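Local coordinates for putative lipoprotein (Pseudomonas protegens, PDB 4KT3) that probably acts as the immunity partner of a type VI secretion peptidoglycan glycoside hydrolase, binding the effector and so protecting the cell from it, at residues Glu22-Val27 and Gly61-Ser66; Gly43-Gly48 and Thr77-Leu82; Thr89-Glu94 and Ser126-Leu131; Cys98-Leu101 and Leu106-Leu109. All blocks are in the same frame, centred on the assembly; numbering follows the deposited sequence.

Contact 1. Residues Glu22-Val27 and Gly61-Ser66; sequences EQAEQV and GYYDFS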
loop_
_atom_site.group_PDB
_atom_site.type_symbol
_atom_site.label_atom_id
_atom_site.label_comp_id
_atom_site.label_asym_id
_atom_site.label_seq_id
_atom_site.Cartn_x
_atom_site.Cartn_y
_atom_site.Cartn_z
ATOM N N GLU B 22 -6.096 14.560 8.795
ATOM C CA GLU B 22 -5.384 14.404 10.057
ATOM C C GLU B 22 -6.220 13.606 11.048
ATOM O O GLU B 22 -5.707 12.719 11.733
ATOM C CB GLU B 22 -5.017 15.774 10.639
ATOM C CG GLU B 22 -4.172 15.712 11.904
ATOM N N GLN B 23 -7.511 13.919 11.117
ATOM C CA GLN B 23 -8.422 13.203 11.999
ATOM C C GLN B 23 -8.569 11.742 11.575
ATOM O O GLN B 23 -8.608 10.847 12.421
ATOM C CB GLN B 23 -9.789 13.889 12.024
ATOM C CG GLN B 23 -9.775 15.251 12.711
ATOM C CD GLN B 23 -11.082 16.008 12.570
ATOM O OE1 GLN B 23 -11.751 15.933 11.540
ATOM N NE2 GLN B 23 -11.459 16.738 13.618
ATOM N N ALA B 24 -8.638 11.498 10.269
ATOM C CA ALA B 24 -8.733 10.134 9.756
ATOM C C ALA B 24 -7.494 9.329 10.165
ATOM O O ALA B 24 -7.596 8.157 10.509
ATOM C CB ALA B 24 -8.896 10.138 8.238
ATOM N N GLU B 25 -6.325 9.963 10.145
ATOM C CA GLU B 25 -5.113 9.276 10.571
ATOM C C GLU B 25 -5.198 8.917 12.056
ATOM O O GLU B 25 -4.743 7.854 12.481
ATOM C CB GLU B 25 -3.864 10.125 10.328
ATOM C CG GLU B 25 -2.590 9.345 10.577
ATOM C CD GLU B 25 -1.352 10.219 10.584
ATOM O OE1 GLU B 25 -1.210 11.083 9.698
ATOM O OE2 GLU B 25 -0.515 10.036 11.485
ATOM N N GLN B 26 -5.776 9.806 12.852
ATOM C CA GLN B 26 -5.915 9.520 14.272
ATOM C C GLN B 26 -6.885 8.359 14.500
ATOM O O GLN B 26 -6.656 7.524 15.381
ATOM C CB GLN B 26 -6.320 10.770 15.053
ATOM C CG GLN B 26 -5.202 11.799 15.131
ATOM C CD GLN B 26 -3.887 11.207 15.640
ATOM O OE1 GLN B 26 -3.855 10.535 16.674
ATOM N NE2 GLN B 26 -2.799 11.450 14.906
ATOM N N VAL B 27 -7.940 8.288 13.689
ATOM C CA VAL B 27 -8.844 7.142 13.715
ATOM C C VAL B 27 -8.062 5.865 13.389
ATOM O O VAL B 27 -8.163 4.865 14.099
ATOM C CB VAL B 27 -10.027 7.313 12.718
ATOM C CG1 VAL B 27 -10.841 6.035 12.605
ATOM C CG2 VAL B 27 -10.937 8.463 13.154
ATOM N N GLY B 61 -14.431 9.076 -0.924
ATOM C CA GLY B 61 -15.119 8.810 0.333
ATOM C C GLY B 61 -14.188 8.453 1.478
ATOM O O GLY B 61 -14.623 8.400 2.635
ATOM N N TYR B 62 -12.917 8.197 1.150
ATOM C CA TYR B 62 -11.915 7.739 2.118
ATOM C C TYR B 62 -10.626 8.554 1.999
ATOM O O TYR B 62 -10.357 9.181 0.965
ATOM C CB TYR B 62 -11.562 6.251 1.870
ATOM C CG TYR B 62 -12.754 5.337 1.960
ATOM C CD1 TYR B 62 -13.614 5.185 0.881
ATOM C CD2 TYR B 62 -13.029 4.635 3.119
ATOM C CE1 TYR B 62 -14.745 4.388 0.974
ATOM C CE2 TYR B 62 -14.149 3.834 3.225
ATOM C CZ TYR B 62 -14.995 3.702 2.152
ATOM O OH TYR B 62 -16.118 2.908 2.252
ATOM N N TYR B 63 -9.827 8.530 3.059
ATOM C CA TYR B 63 -8.420 8.891 2.967
ATOM C C TYR B 63 -7.605 7.606 3.095
ATOM O O TYR B 63 -7.915 6.761 3.934
ATOM C CB TYR B 63 -8.044 9.852 4.082
ATOM C CG TYR B 63 -8.558 11.247 3.865
ATOM C CD1 TYR B 63 -8.091 12.017 2.810
ATOM C CD2 TYR B 63 -9.499 11.799 4.718
ATOM C CE1 TYR B 63 -8.556 13.299 2.606
ATOM C CE2 TYR B 63 -9.966 13.075 4.529
ATOM C CZ TYR B 63 -9.498 13.820 3.469
ATOM O OH TYR B 63 -9.963 15.099 3.288
ATOM N N ASP B 64 -6.574 7.458 2.268
ATOM C CA ASP B 64 -5.734 6.260 2.296
ATOM C C ASP B 64 -4.425 6.506 3.053
ATOM O O ASP B 64 -3.871 7.620 3.032
ATOM C CB ASP B 64 -5.387 5.799 0.879
ATOM C CG ASP B 64 -6.576 5.257 0.106
ATOM O OD1 ASP B 64 -7.718 5.253 0.613
ATOM O OD2 ASP B 64 -6.345 4.855 -1.056
ATOM N N PHE B 65 -3.917 5.452 3.692
ATOM C CA PHE B 65 -2.698 5.529 4.488
ATOM C C PHE B 65 -1.890 4.263 4.311
ATOM O O PHE B 65 -2.449 3.166 4.252
ATOM C CB PHE B 65 -3.024 5.670 5.983
ATOM C CG PHE B 65 -3.817 6.883 6.307
ATOM C CD1 PHE B 65 -3.180 8.078 6.612
ATOM C CD2 PHE B 65 -5.209 6.844 6.291
ATOM C CE1 PHE B 65 -3.912 9.210 6.899
ATOM C CE2 PHE B 65 -5.939 7.976 6.581
ATOM C CZ PHE B 65 -5.292 9.157 6.893
ATOM N N SER B 66 -0.574 4.408 4.225
ATOM C CA SER B 66 0.294 3.241 4.226
ATOM C C SER B 66 1.011 3.139 5.562
ATOM O O SER B 66 1.312 4.152 6.198
ATOM C CB SER B 66 1.308 3.317 3.089
ATOM O OG SER B 66 2.252 4.334 3.318
#

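Contact 2. Residues Gly43-Gly48 and Thr77-Leu82; sequences GVFIDG and TEYWGL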
loop_
_atom_site.group_PDB
_atom_site.type_symbol
_atom_site.label_atom_id
_atom_site.label_comp_id
_atom_site.label_asym_id
_atom_site.label_seq_id
_atom_site.Cartn_x
_atom_site.Cartn_y
_atom_site.Cartn_z
ATOM N N GLY B 43 11.933 3.568 12.701
ATOM C CA GLY B 43 11.820 3.193 11.301
ATOM C C GLY B 43 10.397 2.992 10.824
ATOM O O GLY B 43 10.161 2.935 9.624
ATOM N N VAL B 44 9.447 2.897 11.752
ATOM C CA VAL B 44 8.048 2.697 11.394
ATOM C C VAL B 44 7.357 4.031 11.118
ATOM O O VAL B 44 7.610 5.026 11.798
ATOM C CB VAL B 44 7.289 1.958 12.507
ATOM C CG1 VAL B 44 5.821 1.829 12.157
ATOM C CG2 VAL B 44 7.903 0.584 12.751
ATOM N N PHE B 45 6.480 4.051 10.123
ATOM C CA PHE B 45 5.761 5.277 9.785
ATOM C C PHE B 45 4.370 4.986 9.253
ATOM O O PHE B 45 4.113 3.924 8.707
ATOM C CB PHE B 45 6.514 6.035 8.700
ATOM C CG PHE B 45 6.664 5.255 7.428
ATOM C CD1 PHE B 45 5.629 5.204 6.512
ATOM C CD2 PHE B 45 7.827 4.553 7.163
ATOM C CE1 PHE B 45 5.744 4.486 5.350
ATOM C CE2 PHE B 45 7.958 3.828 5.999
ATOM C CZ PHE B 45 6.915 3.787 5.086
ATOM N N ILE B 46 3.479 5.954 9.426
ATOM C CA ILE B 46 2.227 5.992 8.702
ATOM C C ILE B 46 2.314 7.154 7.730
ATOM O O ILE B 46 2.655 8.267 8.123
ATOM C CB ILE B 46 1.030 6.192 9.648
ATOM C CG1 ILE B 46 0.840 4.949 10.518
ATOM C CG2 ILE B 46 -0.250 6.482 8.860
ATOM C CD1 ILE B 46 -0.228 5.099 11.574
ATOM N N ASP B 47 1.989 6.891 6.467
ATOM C CA ASP B 47 2.062 7.898 5.419
ATOM C C ASP B 47 0.681 8.121 4.809
ATOM O O ASP B 47 0.099 7.200 4.225
ATOM C CB ASP B 47 3.015 7.403 4.337
ATOM C CG ASP B 47 3.361 8.459 3.314
ATOM O OD1 ASP B 47 2.746 9.539 3.297
ATOM O OD2 ASP B 47 4.266 8.185 2.502
ATOM N N GLY B 48 0.168 9.343 4.917
ATOM C CA GLY B 48 -1.124 9.671 4.333
ATOM C C GLY B 48 -1.024 10.454 3.035
ATOM O O GLY B 48 -2.044 10.863 2.484
ATOM N N THR B 77 11.996 -0.332 1.412
ATOM C CA THR B 77 10.975 -0.179 2.429
ATOM C C THR B 77 10.116 -1.434 2.491
ATOM O O THR B 77 9.832 -2.065 1.474
ATOM C CB THR B 77 10.104 1.061 2.164
ATOM O OG1 THR B 77 10.948 2.191 1.908
ATOM C CG2 THR B 77 9.176 1.358 3.336
ATOM N N GLU B 78 9.696 -1.783 3.697
ATOM C CA GLU B 78 8.798 -2.902 3.905
ATOM C C GLU B 78 7.440 -2.347 4.307
ATOM O O GLU B 78 7.354 -1.539 5.234
ATOM C CB GLU B 78 9.346 -3.816 5.005
ATOM C CG GLU B 78 8.465 -4.990 5.364
ATOM C CD GLU B 78 9.129 -5.930 6.373
ATOM O OE1 GLU B 78 10.348 -6.169 6.260
ATOM O OE2 GLU B 78 8.446 -6.414 7.303
ATOM N N TYR B 79 6.380 -2.793 3.644
ATOM C CA TYR B 79 5.040 -2.270 3.937
ATOM C C TYR B 79 4.162 -3.314 4.620
ATOM O O TYR B 79 4.179 -4.493 4.271
ATOM C CB TYR B 79 4.390 -1.727 2.668
ATOM C CG TYR B 79 5.162 -0.557 2.104
ATOM C CD1 TYR B 79 4.923 0.736 2.549
ATOM C CD2 TYR B 79 6.173 -0.754 1.165
ATOM C CE1 TYR B 79 5.650 1.807 2.045
ATOM C CE2 TYR B 79 6.889 0.297 0.659
ATOM C CZ TYR B 79 6.635 1.575 1.105
ATOM O OH TYR B 79 7.349 2.612 0.589
ATOM N N TRP B 80 3.434 -2.871 5.633
ATOM C CA TRP B 80 2.651 -3.761 6.472
ATOM C C TRP B 80 1.151 -3.601 6.235
ATOM O O TRP B 80 0.362 -4.470 6.602
ATOM C CB TRP B 80 2.957 -3.470 7.943
ATOM C CG TRP B 80 4.358 -3.836 8.367
ATOM C CD1 TRP B 80 5.227 -4.670 7.725
ATOM C CD2 TRP B 80 5.034 -3.377 9.542
ATOM N NE1 TRP B 80 6.409 -4.756 8.434
ATOM C CE2 TRP B 80 6.315 -3.967 9.550
ATOM C CE3 TRP B 80 4.682 -2.516 10.582
ATOM C CZ2 TRP B 80 7.244 -3.731 10.564
ATOM C CZ3 TRP B 80 5.606 -2.282 11.591
ATOM C CH2 TRP B 80 6.872 -2.885 11.572
ATOM N N GLY B 81 0.750 -2.481 5.651
ATOM C CA GLY B 81 -0.656 -2.268 5.375
ATOM C C GLY B 81 -0.942 -1.074 4.486
ATOM O O GLY B 81 -0.187 -0.102 4.460
ATOM N N LEU B 82 -2.061 -1.160 3.772
ATOM C CA LEU B 82 -2.621 -0.053 3.014
ATOM C C LEU B 82 -4.062 0.051 3.481
ATOM O O LEU B 82 -4.826 -0.900 3.347
ATOM C CB LEU B 82 -2.569 -0.323 1.504
ATOM C CG LEU B 82 -3.247 0.728 0.609
ATOM C CD1 LEU B 82 -2.660 2.118 0.812
ATOM C CD2 LEU B 82 -3.148 0.341 -0.878
#

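Contact 3. Residues Thr89-Glu94 and Ser126-Leu131; sequences TGDTWE and SQREGL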
loop_
_atom_site.group_PDB
_atom_site.type_symbol
_atom_site.label_atom_id
_atom_site.label_comp_id
_atom_site.label_asym_id
_atom_site.label_seq_id
_atom_site.Cartn_x
_atom_site.Cartn_y
_atom_site.Cartn_z
ATOM N N THR B 89 -17.766 8.138 8.251
ATOM C CA THR B 89 -18.112 7.172 9.302
ATOM C C THR B 89 -16.921 6.658 10.107
ATOM O O THR B 89 -17.109 6.027 11.148
ATOM C CB THR B 89 -18.768 5.923 8.722
ATOM O OG1 THR B 89 -17.790 5.218 7.949
ATOM C CG2 THR B 89 -19.964 6.269 7.843
ATOM N N GLY B 90 -15.707 6.910 9.621
ATOM C CA GLY B 90 -14.511 6.347 10.215
ATOM C C GLY B 90 -14.322 4.862 9.950
ATOM O O GLY B 90 -13.396 4.251 10.493
ATOM N N ASP B 91 -15.194 4.264 9.138
ATOM C CA ASP B 91 -15.010 2.862 8.748
ATOM C C ASP B 91 -13.608 2.709 8.176
ATOM O O ASP B 91 -13.217 3.466 7.269
ATOM C CB ASP B 91 -16.056 2.453 7.703
ATOM C CG ASP B 91 -16.234 0.941 7.584
ATOM O OD1 ASP B 91 -15.981 0.202 8.568
ATOM O OD2 ASP B 91 -16.654 0.501 6.492
ATOM N N THR B 92 -12.882 1.697 8.658
ATOM C CA THR B 92 -11.481 1.506 8.296
ATOM C C THR B 92 -11.237 0.109 7.727
ATOM O O THR B 92 -11.561 -0.896 8.363
ATOM C CB THR B 92 -10.566 1.768 9.504
ATOM O OG1 THR B 92 -10.752 3.114 9.945
ATOM C CG2 THR B 92 -9.087 1.542 9.161
ATOM N N TRP B 93 -10.669 0.070 6.522
ATOM C CA TRP B 93 -10.367 -1.177 5.835
ATOM C C TRP B 93 -8.892 -1.282 5.479
ATOM O O TRP B 93 -8.263 -0.304 5.083
ATOM C CB TRP B 93 -11.162 -1.271 4.528
ATOM C CG TRP B 93 -12.613 -1.553 4.713
ATOM C CD1 TRP B 93 -13.580 -0.668 5.104
ATOM C CD2 TRP B 93 -13.268 -2.804 4.511
ATOM N NE1 TRP B 93 -14.801 -1.296 5.163
ATOM C CE2 TRP B 93 -14.637 -2.611 4.806
ATOM C CE3 TRP B 93 -12.837 -4.070 4.114
ATOM C CZ2 TRP B 93 -15.571 -3.636 4.706
ATOM C CZ3 TRP B 93 -13.769 -5.087 4.014
ATOM C CH2 TRP B 93 -15.117 -4.865 4.321
ATOM N N GLU B 94 -8.353 -2.489 5.595
ATOM C CA GLU B 94 -7.077 -2.811 4.970
ATOM C C GLU B 94 -7.448 -3.343 3.589
ATOM O O GLU B 94 -8.126 -4.368 3.482
ATOM C CB GLU B 94 -6.324 -3.860 5.781
ATOM C CG GLU B 94 -4.805 -3.756 5.671
ATOM C CD GLU B 94 -4.271 -4.216 4.328
ATOM O OE1 GLU B 94 -4.962 -4.995 3.648
ATOM O OE2 GLU B 94 -3.158 -3.794 3.938
ATOM N N SER B 126 -21.752 2.584 -2.248
ATOM C CA SER B 126 -21.101 2.717 -3.551
ATOM C C SER B 126 -19.616 3.026 -3.419
ATOM O O SER B 126 -18.786 2.436 -4.106
ATOM C CB SER B 126 -21.761 3.828 -4.366
ATOM O OG SER B 126 -23.030 3.419 -4.826
ATOM N N GLN B 127 -19.276 3.948 -2.529
ATOM C CA GLN B 127 -17.877 4.302 -2.342
ATOM C C GLN B 127 -17.138 3.108 -1.750
ATOM O O GLN B 127 -15.994 2.843 -2.120
ATOM C CB GLN B 127 -17.732 5.544 -1.458
ATOM C CG GLN B 127 -18.175 6.849 -2.130
ATOM C CD GLN B 127 -19.670 6.937 -2.319
ATOM O OE1 GLN B 127 -20.450 6.523 -1.460
ATOM N NE2 GLN B 127 -20.086 7.478 -3.461
ATOM N N ARG B 128 -17.765 2.397 -0.819
ATOM C CA ARG B 128 -17.124 1.234 -0.231
ATOM C C ARG B 128 -16.860 0.180 -1.300
ATOM O O ARG B 128 -15.795 -0.448 -1.312
ATOM C CB ARG B 128 -17.950 0.642 0.929
ATOM C CG ARG B 128 -17.271 -0.539 1.619
ATOM C CD ARG B 128 -17.937 -0.891 2.949
ATOM N NE ARG B 128 -19.375 -1.085 2.791
ATOM C CZ ARG B 128 -20.315 -0.219 3.164
ATOM N NH1 ARG B 128 -20.006 0.928 3.755
ATOM N NH2 ARG B 128 -21.588 -0.503 2.938
ATOM N N GLU B 129 -17.811 0.003 -2.215
ATOM C CA GLU B 129 -17.625 -0.943 -3.317
ATOM C C GLU B 129 -16.400 -0.575 -4.140
ATOM O O GLU B 129 -15.719 -1.451 -4.677
ATOM C CB GLU B 129 -18.871 -1.010 -4.199
ATOM C CG GLU B 129 -20.031 -1.716 -3.494
ATOM C CD GLU B 129 -21.363 -1.574 -4.210
ATOM O OE1 GLU B 129 -21.411 -0.912 -5.267
ATOM O OE2 GLU B 129 -22.365 -2.125 -3.699
ATOM N N GLY B 130 -16.117 0.722 -4.207
ATOM C CA GLY B 130 -14.922 1.231 -4.860
ATOM C C GLY B 130 -13.596 0.828 -4.229
ATOM O O GLY B 130 -12.535 1.083 -4.825
ATOM N N LEU B 131 -13.625 0.218 -3.041
ATOM C CA LEU B 131 -12.406 -0.347 -2.462
ATOM C C LEU B 131 -12.083 -1.719 -3.059
ATOM O O LEU B 131 -10.983 -2.228 -2.897
ATOM C CB LEU B 131 -12.520 -0.479 -0.938
ATOM C CG LEU B 131 -12.879 0.790 -0.165
ATOM C CD1 LEU B 131 -12.955 0.482 1.338
ATOM C CD2 LEU B 131 -11.877 1.892 -0.453
HETATM O O HOH W 1 -17.433 2.193 4.502
#

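Contact 4. Residues Cys98-Leu101 and Leu106-Leu109; sequences CKRL and LRAL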
loop_
_atom_site.group_PDB
_atom_site.type_symbol
_atom_site.label_atom_id
_atom_site.label_comp_id
_atom_site.label_asym_id
_atom_site.label_seq_id
_atom_site.Cartn_x
_atom_site.Cartn_y
_atom_site.Cartn_z
ATOM N N CYS B 98 -8.298 -6.938 2.365
ATOM C CA CYS B 98 -9.743 -6.717 2.386
ATOM C C CYS B 98 -10.383 -7.113 3.717
ATOM O O CYS B 98 -11.342 -7.898 3.776
ATOM C CB CYS B 98 -10.411 -7.408 1.197
ATOM S SG CYS B 98 -10.117 -6.515 -0.363
ATOM N N LYS B 99 -9.845 -6.529 4.781
ATOM C CA LYS B 99 -10.333 -6.750 6.129
ATOM C C LYS B 99 -10.856 -5.442 6.696
ATOM O O LYS B 99 -10.201 -4.406 6.600
ATOM C CB LYS B 99 -9.207 -7.259 7.023
ATOM N N ARG B 100 -12.051 -5.495 7.273
ATOM C CA ARG B 100 -12.585 -4.364 8.009
ATOM C C ARG B 100 -12.008 -4.377 9.424
ATOM O O ARG B 100 -12.188 -5.344 10.172
ATOM C CB ARG B 100 -14.111 -4.435 8.051
ATOM C CG ARG B 100 -14.762 -3.342 8.887
ATOM C CD ARG B 100 -16.282 -3.476 8.868
ATOM N NE ARG B 100 -16.914 -2.525 7.955
ATOM C CZ ARG B 100 -17.968 -2.785 7.184
ATOM N NH1 ARG B 100 -18.541 -3.985 7.181
ATOM N NH2 ARG B 100 -18.459 -1.832 6.407
ATOM N N LEU B 101 -11.311 -3.314 9.802
ATOM C CA LEU B 101 -10.732 -3.257 11.136
ATOM C C LEU B 101 -11.826 -3.072 12.183
ATOM O O LEU B 101 -12.895 -2.523 11.900
ATOM C CB LEU B 101 -9.684 -2.150 11.237
ATOM C CG LEU B 101 -8.301 -2.552 10.719
ATOM C CD1 LEU B 101 -8.329 -2.779 9.211
ATOM C CD2 LEU B 101 -7.253 -1.518 11.085
ATOM N N LEU B 106 -12.314 1.572 18.509
ATOM C CA LEU B 106 -12.554 2.046 17.150
ATOM C C LEU B 106 -14.057 2.229 16.889
ATOM O O LEU B 106 -14.477 3.249 16.346
ATOM C CB LEU B 106 -11.961 1.071 16.129
ATOM C CG LEU B 106 -12.244 1.382 14.657
ATOM C CD1 LEU B 106 -11.662 2.740 14.241
ATOM C CD2 LEU B 106 -11.696 0.263 13.778
ATOM N N ARG B 107 -14.863 1.243 17.274
ATOM C CA ARG B 107 -16.312 1.315 17.064
ATOM C C ARG B 107 -16.922 2.499 17.802
ATOM O O ARG B 107 -17.835 3.159 17.298
ATOM C CB ARG B 107 -16.985 0.025 17.538
ATOM C CG ARG B 107 -16.740 -1.184 16.630
ATOM C CD ARG B 107 -17.460 -1.064 15.284
ATOM N NE ARG B 107 -17.131 -2.181 14.393
ATOM C CZ ARG B 107 -16.104 -2.197 13.544
ATOM N NH1 ARG B 107 -15.887 -3.261 12.787
ATOM N NH2 ARG B 107 -15.287 -1.156 13.444
ATOM N N ALA B 108 -16.422 2.765 19.003
ATOM C CA ALA B 108 -16.889 3.903 19.781
ATOM C C ALA B 108 -16.595 5.209 19.035
ATOM O O ALA B 108 -17.429 6.112 18.989
ATOM C CB ALA B 108 -16.235 3.908 21.166
ATOM N N LEU B 109 -15.402 5.307 18.458
ATOM C CA LEU B 109 -15.028 6.487 17.687
ATOM C C LEU B 109 -15.930 6.646 16.471
ATOM O O LEU B 109 -16.362 7.753 16.136
ATOM C CB LEU B 109 -13.578 6.385 17.218
ATOM C CG LEU B 109 -12.596 7.401 17.778
ATOM C CD1 LEU B 109 -11.271 7.249 17.044
ATOM C CD2 LEU B 109 -13.139 8.833 17.680
#

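Contact 1. Residues Glu22-Val27 and Gly61-Ser66
Helix-on-sheet packing joins A24 and E25 of helix 21-34 to Y63 and F65 of strand 62-69 in this five-stranded antiparallel sheet. The short helix and strand axes approach to 9.0 Å and cross at -59°, and two residues of each segment touch. A24 points its methyl at the strand, where CB lies 3.9 Å from Y63 CD2 and 4.0 Å from F65 CZ, bridging two aromatic residues on the same side of the strand. F65 makes the closest approaches: with its CG anti to the carbonyl carbon (chi1 -60°), the ring extends up to the helix backbone, and CZ stands 3.5 Å from E25 N. F65 CE1 comes equally close, 3.5 Å, to E25 CB, and also meets E25 CG. The extended E25 side chain crosses F65 at about a right angle, its carboxylate plane turned 67° from the ring. The touching side-chain atoms are all carbons, with the backbone N of E25 against the ring as well; the carboxylate turns to R29 of the same helix, a salt bridge through OE2. On the flanks, I46 of strand 44-47 touches both E25 and F65, and V85 of strand 78-86 touches A24 and F65, so the helix lies over three adjacent strands.

Contact 2. Residues Gly43-Gly48 and Thr77-Leu82
Next to the effector chain, this contact of the antiparallel sheet spans the outermost strand 44-47 and strand 78-86. The two are not neighbours: strand 62-69 runs between them, and the nearest CA pair, V44 and E78, is 9.4 Å apart, so side chains make the contact across the middle strand. They do so in two separate groups. In the first, the F45 ring presents its edge to the other segment. Its CZ lies 3.8 Å from T77 CG2 and 3.8 Å from Y79 CE1, both partners close to the plane of the F45 ring. The F45 chi1 of 61° sets CG between the backbone N and the carbonyl carbon, and from there the ring tip reaches the T77-Y79 pair. The T77 methyl also sits 3.4 Å above one face of the Y79 ring, offset toward its rim, so it touches both aromatics. Polar ends of this group are held elsewhere: T77 OG1 bonds N70, and Y79 OH bonds S86 of the effector chain. In the second group, V44 and W80 cross at about a right angle, with V44 CG2 3.8 Å from W80 CH2. W80 belongs to a classic beta bulge, in which it and G81 both face L67, and its indole also meets the Y69 ring. At its edge the indole is tied within its own strand: W80 NE1 donates to E78 OE2 at 2.9 Å with an N-H...O angle of 166°, the acceptor only 1° from the ring plane and the nitrogen on the anti side of the carboxylate but well out of its plane.

Contact 3. Residues Thr89-Glu94 and Ser126-Leu131
R128 of helix 125-129 reaches across to W93 and D91 with its side chain. From CB the chain runs out with CG anti to the backbone N (chi1 -177°), and CD is the first atom to meet the other segment. R128 CD lies 3.9 Å from W93 NE1 and 4.0 Å from D91 OD2, touching the indole obliquely. Rotation about CG-CD (chi3 53°) bends the chain, and the guanidinium lies 18° from the indole plane. NE continues to a salt bridge with E134, while NH1 bonds L121 O and a water. That water, in the guanidinium plane, accepts from R128 NH1 at 3.0 Å and donates to D91 OD2 at 2.7 Å. It thereby links two opposite charges that stay beyond salt-bridge range. D91 OD2 is gripped a second time by W93 NE1, 2.9 Å away, which approaches from above the carboxylate plane, whereas the oxygen lies close to the indole plane. D91 OD1 pairs with R100. Further along the indole, L131 CD1 makes an off-centre CH-pi contact, 4.3 Å from the centroid of the W93 five-membered ring. All four touching residues are buried. Y62 of strand 62-69 packs on R128 and L131, S84 of strand 78-86 also touches L131, and R100 of strand 99-100 touches W93 and R128, so this helix and L131 lie against this part of the sheet.

Contact 4. Residues Cys98-Leu101 and Leu106-Leu109
The guanidinium of R107 has the carbonyl oxygen of L101 at its edge, near its plane, and R100 CD approaching obliquely. This is the junction where the edge strand 99-100 of the antiparallel sheet leads into helix 104-117. Both end nitrogens grip one oxygen: R107 NH2 and R107 NH1 each donate to L101 O at 3.2 Å. The N-H...O angles, 144° and 142°, show two bent bonds of similar geometry. NH2 lies in the carbonyl plane, on a lone pair, whereas NH1 is tilted 30° from it. The R107 chain is bent at chi2, and its guanidinium arrives at L101 O, where NH2 also bonds Q110 on the same helix. The R100 guanidinium stands almost perpendicular to that of R107, and its NE is engaged by D91 in a salt bridge; between the two arginines the touch is from R100 CD to R107 NH1, 3.9 Å. L106 adds an apolar touch through CD2, and L101 and L106 both also pack on A31 of helix 21-34. At the start of the strand segment, C98 is joined to C133 by a disulfide and, with K99, forms a G1 beta bulge facing E94. L106 CD2 meets L101 twice, 3.6 Å from its O and 4.0 Å from its CB.

Overall arrangement
All four contacts touch the same antiparallel sheet but differ in chemistry. Contact 1, its centre about 4 Å from the chain centre, is apolar helix-on-strand packing; contact 2, its centre about 13 Å from the chain centre, joins strands on both sides of 62-69 where the effector chain binds. Contact 3 is buried throughout and combines a water-linked charge pair with indole packing, whereas partly buried contact 4 combines an arginine gripping a carbonyl with leucine packing. Neighbouring strands couple them: S66 of contact 1 pairs with D47 of contact 2, E94 of contact 3 bonds L82 of contact 2, and T92 of contact 3 bonds L101 of contact 4. V27 packs on L106, joining the helices of contacts 1 and 4.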